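PDB 7JZK: LAIR1 ecotodomain from MGD21 antibody, which serves as the collagen-receptor-derived immunoglobulin-like domain inserted in antibody MGD21, and binds the variable V2 domain of a Plasmodium falciparum RIFIN. Local coordinates for the interface of chains A and B. Numbering follows the deposited sequence. Chains: chain A, LAIR1 ecotodomain from MGD21 antibody; chain B, Rifin.

Contact 1: the interface of chains A and B. Residues chain A 46, 63-65, 72, 76; chain B 78-79.
A loop-borne aromatic anchor pressed against an immunoglobulin beta-sheet is the motif here: B:Phe79 of the RIFIN V2 domain lies between A:Ser46 and the backbone of A:Arg64, and 102 Å² of its surface is hidden by the LAIR1 residues of this site. CG of B:Phe79 stands beside its own backbone N, anti to the carbonyl carbon (chi1 -64°), which sends the ring towards the sheet. The two long sides of the ring meet different chemistry. CD1 and CE1 face A:Ser46, whose CB is 3.8 Å from CE1 of B:Phe79. On the opposite side CE2 of B:Phe79 approaches the main-chain O of A:Arg64 at 3.4 Å, and the backbone N of A:Arg64 lies at the ring's edge, in its plane. CZ of B:Phe79, at the far end of the ring, reaches CB of A:Phe63 (3.7 Å); the two phenylalanine side chains cross at about a right angle, and CZ also lies at the edge of the A:Phe63 ring, so they do not stack. Nearer the root, CG1 of A:Ile65 packs on CD2 of B:Phe79 (3.8 Å), the side chains running past each other in opposite directions.

Hydrogen bonds flank the anchor. The backbone N of B:Ala78 donates to the hydroxyl OG of A:Ser46 over 2.9 Å, nearly straight at 167°. The amide ND2 of A:Asn72 donates to the main-chain O of B:Phe79 at 2.8 Å, a more bent bond that arrives 45° above the carbonyl plane. Both use main-chain groups of the RIFIN, and probably hold the loop in place on either side of the aromatic side chain. The carbonyl O of B:Ala78 faces the edge of the A:Phe76 ring, 3.5 Å from CE2 of A:Phe76.

On LAIR1 the site draws on strands 45-48, 58-65 and 74-82 and on the 3-10 helix 70-72; on the RIFIN it sits in the loop after helix 61-75, which the disulfide between B:Cys76 and B:Cys89 ties to helix 86-94.

Contact 2: the interface of chains A and B. Residues chain A 37, 39, 45-46; chain B 77-79.
At A:Leu37 a chi1 of 171° swings CG away from the backbone N and brings the CD2 branch against the methyl CB of B:Ala78, while A:Arg39 lays its curled aliphatic part alongside the same alanine. The receptor surface belongs to an immunoglobulin-family domain; the ligand side is a short RIFIN loop, and the methyl packs close against the strand. CB of B:Ala78 is 3.7 Å from CD2 of A:Leu37 and also meets the main-chain O of that leucine at 3.5 Å, so it rests against both the side chain and the backbone of strand 34-38. A:Arg39 works here through its carbon chain: CG of A:Arg39 lies 3.9 Å from CA of B:Ala78, and CD of A:Arg39 passes 4.0 Å from the carbonyl O of B:Ala78, while the guanidinium group continues beyond B:Ala78.

B:Asp77 approaches over the start of strand 45-48. The main-chain O of A:Tyr45 lies 3.3 Å from CA of B:Asp77, a backbone contact in which the tyrosine ring, turned away, takes no part. CB of B:Asp77 comes within 3.2 Å of the hydroxyl OG of A:Ser46. CG of B:Asp77 occupies the position between its backbone N and carbonyl carbon (chi1 64°), which folds the carboxylate back over its own loop. There OD2 of B:Asp77 accepts a weak, bent bond from the backbone N of B:Phe79 (3.1 Å, 123°) and lies at the edge of the phenylalanine ring, in its plane.

Contact 1: the interface of chains A and B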
ATOM      1  N   SER A  46      -6.930   2.228  -1.548  1.00 42.23           N
ATOM      2  CA  SER A  46      -7.010   3.069  -0.359  1.00 33.73           C
ATOM      3  C   SER A  46      -8.118   2.530   0.528  1.00 46.39           C
ATOM      4  O   SER A  46      -9.224   2.244   0.049  1.00 42.11           O
ATOM      5  CB  SER A  46      -7.277   4.522  -0.726  1.00 38.68           C
ATOM      6  OG  SER A  46      -6.097   5.120  -1.248  1.00 47.07           O
ATOM      7  N   PHE A  63     -14.645   8.360  -0.907  1.00 51.60           N
ATOM      8  CA  PHE A  63     -13.245   8.634  -1.239  1.00 42.45           C
ATOM      9  C   PHE A  63     -13.265   9.802  -2.208  1.00 45.07           C
ATOM     10  O   PHE A  63     -13.783   9.666  -3.320  1.00 45.22           O
ATOM     11  CB  PHE A  63     -12.559   7.421  -1.880  1.00 39.34           C
ATOM     12  CG  PHE A  63     -12.687   6.145  -1.084  1.00 44.42           C
ATOM     13  CD1 PHE A  63     -13.844   5.372  -1.158  1.00 44.97           C
ATOM     14  CD2 PHE A  63     -11.649   5.702  -0.280  1.00 41.98           C
ATOM     15  CE1 PHE A  63     -13.963   4.215  -0.436  1.00 40.26           C
ATOM     16  CE2 PHE A  63     -11.774   4.532   0.442  1.00 41.03           C
ATOM     17  CZ  PHE A  63     -12.936   3.793   0.357  1.00 40.91           C
ATOM     18  N   ARG A  64     -12.723  10.948  -1.805  1.00 42.27           N
ATOM     19  CA  ARG A  64     -12.896  12.158  -2.594  1.00 46.28           C
ATOM     20  C   ARG A  64     -11.553  12.678  -3.102  1.00 54.22           C
ATOM     21  O   ARG A  64     -10.614  12.855  -2.323  1.00 49.36           O
ATOM     22  CB  ARG A  64     -13.578  13.233  -1.757  1.00 47.45           C
ATOM     23  CG  ARG A  64     -13.373  14.627  -2.326  1.00 53.80           C
ATOM     24  CD  ARG A  64     -13.761  15.715  -1.316  1.00 61.22           C
ATOM     25  NE  ARG A  64     -13.434  17.013  -1.890  1.00 66.91           N
ATOM     26  CZ  ARG A  64     -14.316  17.794  -2.506  1.00 73.01           C
ATOM     27  NH1 ARG A  64     -13.922  18.951  -3.019  1.00 72.72           N
ATOM     28  NH2 ARG A  64     -15.595  17.426  -2.599  1.00 66.87           N
ATOM     29  N   ILE A  65     -11.480  12.954  -4.401  1.00 51.23           N
ATOM     30  CA  ILE A  65     -10.335  13.618  -5.008  1.00 54.34           C
ATOM     31  C   ILE A  65     -10.720  15.073  -5.253  1.00 55.29           C
ATOM     32  O   ILE A  65     -11.648  15.349  -6.024  1.00 54.94           O
ATOM     33  CB  ILE A  65      -9.912  12.933  -6.322  1.00 52.38           C
ATOM     34  CG1 ILE A  65      -9.497  11.478  -6.091  1.00 48.45           C
ATOM     35  CG2 ILE A  65      -8.773  13.714  -6.981  1.00 54.47           C
ATOM     36  CD1 ILE A  65      -9.214  10.746  -7.386  1.00 40.21           C
ATOM     37  N   ASN A  72      -5.534  10.323 -12.667  1.00 48.12           N
ATOM     38  CA  ASN A  72      -6.650   9.766 -11.919  1.00 44.26           C
ATOM     39  C   ASN A  72      -7.625   9.010 -12.809  1.00 49.15           C
ATOM     40  O   ASN A  72      -8.406   8.203 -12.291  1.00 49.92           O
ATOM     41  CB  ASN A  72      -7.410  10.870 -11.193  1.00 45.77           C
ATOM     42  CG  ASN A  72      -6.605  11.512 -10.103  1.00 47.50           C
ATOM     43  OD1 ASN A  72      -6.418  12.727 -10.094  1.00 51.19           O
ATOM     44  ND2 ASN A  72      -6.127  10.706  -9.165  1.00 43.60           N
ATOM     45  N   PHE A  76     -12.000   2.117 -11.128  1.00 38.68           N
ATOM     46  CA  PHE A  76     -12.118   2.081  -9.672  1.00 37.89           C
ATOM     47  C   PHE A  76     -13.200   1.074  -9.295  1.00 39.56           C
ATOM     48  O   PHE A  76     -14.161   0.884 -10.038  1.00 42.31           O
ATOM     49  CB  PHE A  76     -12.497   3.451  -9.054  1.00 37.39           C
ATOM     50  CG  PHE A  76     -11.481   4.547  -9.295  1.00 46.77           C
ATOM     51  CD1 PHE A  76     -11.491   5.274 -10.486  1.00 43.86           C
ATOM     52  CD2 PHE A  76     -10.523   4.866  -8.326  1.00 45.20           C
ATOM     53  CE1 PHE A  76     -10.568   6.287 -10.707  1.00 44.89           C
ATOM     54  CE2 PHE A  76      -9.601   5.884  -8.541  1.00 42.84           C
ATOM     55  CZ  PHE A  76      -9.619   6.591  -9.734  1.00 44.37           C
TER
ATOM     56  N   ALA B  78      -5.299   4.893  -4.064  1.00 41.12           N
ATOM     57  CA  ALA B  78      -6.314   5.110  -5.082  1.00 40.55           C
ATOM     58  C   ALA B  78      -6.440   6.580  -5.471  1.00 40.61           C
ATOM     59  O   ALA B  78      -6.955   6.876  -6.552  1.00 47.68           O
ATOM     60  CB  ALA B  78      -7.671   4.556  -4.592  1.00 38.65           C
ATOM     61  N   PHE B  79      -5.991   7.501  -4.614  1.00 44.85           N
ATOM     62  CA  PHE B  79      -6.108   8.944  -4.850  1.00 50.81           C
ATOM     63  C   PHE B  79      -5.023   9.523  -5.753  1.00 50.76           C
ATOM     64  O   PHE B  79      -5.292  10.468  -6.500  1.00 54.18           O
ATOM     65  CB  PHE B  79      -6.032   9.698  -3.521  1.00 51.70           C
ATOM     66  CG  PHE B  79      -7.149   9.401  -2.588  1.00 50.82           C
ATOM     67  CD1 PHE B  79      -6.965   8.540  -1.519  1.00 49.78           C
ATOM     68  CD2 PHE B  79      -8.407   9.949  -2.803  1.00 55.73           C
ATOM     69  CE1 PHE B  79      -8.019   8.253  -0.648  1.00 48.56           C
ATOM     70  CE2 PHE B  79      -9.460   9.676  -1.937  1.00 50.70           C
ATOM     71  CZ  PHE B  79      -9.264   8.823  -0.862  1.00 47.83           C
TER

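Contact 2: the interface of chains A and B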
ATOM      1  N   LEU A  37     -11.057   0.955  -1.734  1.00 39.30           N
ATOM      2  CA  LEU A  37     -11.253   1.447  -3.088  1.00 40.42           C
ATOM      3  C   LEU A  37     -10.038   1.063  -3.908  1.00 41.59           C
ATOM      4  O   LEU A  37      -8.916   1.456  -3.566  1.00 43.95           O
ATOM      5  CB  LEU A  37     -11.460   2.954  -3.095  1.00 35.56           C
ATOM      6  CG  LEU A  37     -11.462   3.611  -4.463  1.00 38.13           C
ATOM      7  CD1 LEU A  37     -12.791   3.346  -5.175  1.00 38.55           C
ATOM      8  CD2 LEU A  37     -11.285   5.099  -4.219  1.00 34.22           C
ATOM      9  N   ARG A  39      -7.961   0.378  -7.653  1.00 43.10           N
ATOM     10  CA  ARG A  39      -7.820   0.869  -9.032  1.00 43.18           C
ATOM     11  C   ARG A  39      -7.903  -0.327  -9.972  1.00 43.08           C
ATOM     12  O   ARG A  39      -8.344  -1.378  -9.549  1.00 40.33           O
ATOM     13  CB  ARG A  39      -6.507   1.630  -9.182  1.00 50.37           C
ATOM     14  CG  ARG A  39      -6.408   2.887  -8.334  1.00 48.28           C
ATOM     15  CD  ARG A  39      -5.997   4.055  -9.201  1.00 57.25           C
ATOM     16  NE  ARG A  39      -6.919   4.223 -10.313  1.00 67.07           N
ATOM     17  CZ  ARG A  39      -6.826   5.169 -11.234  1.00 60.42           C
ATOM     18  NH1 ARG A  39      -5.848   6.055 -11.187  1.00 55.24           N
ATOM     19  NH2 ARG A  39      -7.714   5.225 -12.203  1.00 58.72           N
ATOM     20  N   TYR A  45      -4.553   0.641  -3.904  1.00 47.14           N
ATOM     21  CA  TYR A  45      -5.812   0.766  -3.141  1.00 42.88           C
ATOM     22  C   TYR A  45      -5.762   1.791  -2.014  1.00 42.83           C
ATOM     23  O   TYR A  45      -4.674   2.142  -1.579  1.00 43.59           O
ATOM     24  CB  TYR A  45      -6.242  -0.613  -2.636  1.00 36.71           C
ATOM     25  CG  TYR A  45      -5.380  -1.328  -1.633  1.00 36.29           C
ATOM     26  CD1 TYR A  45      -4.737  -2.502  -1.974  1.00 37.70           C
ATOM     27  CD2 TYR A  45      -5.284  -0.893  -0.326  1.00 40.35           C
ATOM     28  CE1 TYR A  45      -3.980  -3.200  -1.055  1.00 37.37           C
ATOM     29  CE2 TYR A  45      -4.517  -1.569   0.603  1.00 32.33           C
ATOM     30  CZ  TYR A  45      -3.866  -2.728   0.236  1.00 33.57           C
ATOM     31  OH  TYR A  45      -3.122  -3.399   1.151  1.00 34.04           O
ATOM     32  N   SER A  46      -6.930   2.228  -1.548  1.00 42.23           N
ATOM     33  CA  SER A  46      -7.010   3.069  -0.359  1.00 33.73           C
ATOM     34  C   SER A  46      -8.118   2.530   0.528  1.00 46.39           C
ATOM     35  O   SER A  46      -9.224   2.244   0.049  1.00 42.11           O
ATOM     36  CB  SER A  46      -7.277   4.522  -0.726  1.00 38.68           C
ATOM     37  OG  SER A  46      -6.097   5.120  -1.248  1.00 47.07           O
TER
ATOM     38  N   ASP B  77      -1.721   4.186  -3.613  1.00 38.44           N
ATOM     39  CA  ASP B  77      -3.075   4.520  -3.195  1.00 41.61           C
ATOM     40  C   ASP B  77      -3.999   4.781  -4.381  1.00 45.11           C
ATOM     41  O   ASP B  77      -3.571   4.899  -5.535  1.00 40.90           O
ATOM     42  CB  ASP B  77      -3.086   5.748  -2.279  1.00 38.36           C
ATOM     43  CG  ASP B  77      -2.596   7.010  -2.972  1.00 49.55           C
ATOM     44  OD1 ASP B  77      -1.475   7.027  -3.541  1.00 55.01           O
ATOM     45  OD2 ASP B  77      -3.386   7.978  -3.014  1.00 52.09           O
ATOM     46  N   ALA B  78      -5.299   4.893  -4.064  1.00 41.12           N
ATOM     47  CA  ALA B  78      -6.314   5.110  -5.082  1.00 40.55           C
ATOM     48  C   ALA B  78      -6.440   6.580  -5.471  1.00 40.61           C
ATOM     49  O   ALA B  78      -6.955   6.876  -6.552  1.00 47.68           O
ATOM     50  CB  ALA B  78      -7.671   4.556  -4.592  1.00 38.65           C
ATOM     51  N   PHE B  79      -5.991   7.501  -4.614  1.00 44.85           N
ATOM     52  CA  PHE B  79      -6.108   8.944  -4.850  1.00 50.81           C
ATOM     53  C   PHE B  79      -5.023   9.523  -5.753  1.00 50.76           C
ATOM     54  O   PHE B  79      -5.292  10.468  -6.500  1.00 54.18           O
ATOM     55  CB  PHE B  79      -6.032   9.698  -3.521  1.00 51.70           C
ATOM     56  CG  PHE B  79      -7.149   9.401  -2.588  1.00 50.82           C
ATOM     57  CD1 PHE B  79      -6.965   8.540  -1.519  1.00 49.78           C
ATOM     58  CD2 PHE B  79      -8.407   9.949  -2.803  1.00 55.73           C
ATOM     59  CE1 PHE B  79      -8.019   8.253  -0.648  1.00 48.56           C
ATOM     60  CE2 PHE B  79      -9.460   9.676  -1.937  1.00 50.70           C
ATOM     61  CZ  PHE B  79      -9.264   8.823  -0.862  1.00 47.83           C
TER

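Contact 1 and contact 2 are adjoining, overlapping patches of one recognition surface: the centres of their C-alpha atoms lie about 5 Å apart, and both contain A:Ser46, B:Ala78 and B:Phe79. Contact 1 carries the surface towards strands 58-65 and 74-82 of LAIR1, whereas contact 2 extends it to strand 34-38 and the arginine that follows; strand 45-48 serves both. Consecutive residues of one RIFIN loop can thus engage several strands together. In these two patches the bonds across use RIFIN main-chain groups, so recognition here probably depends on the shape of the loop as well as on the B:Phe79 side chain.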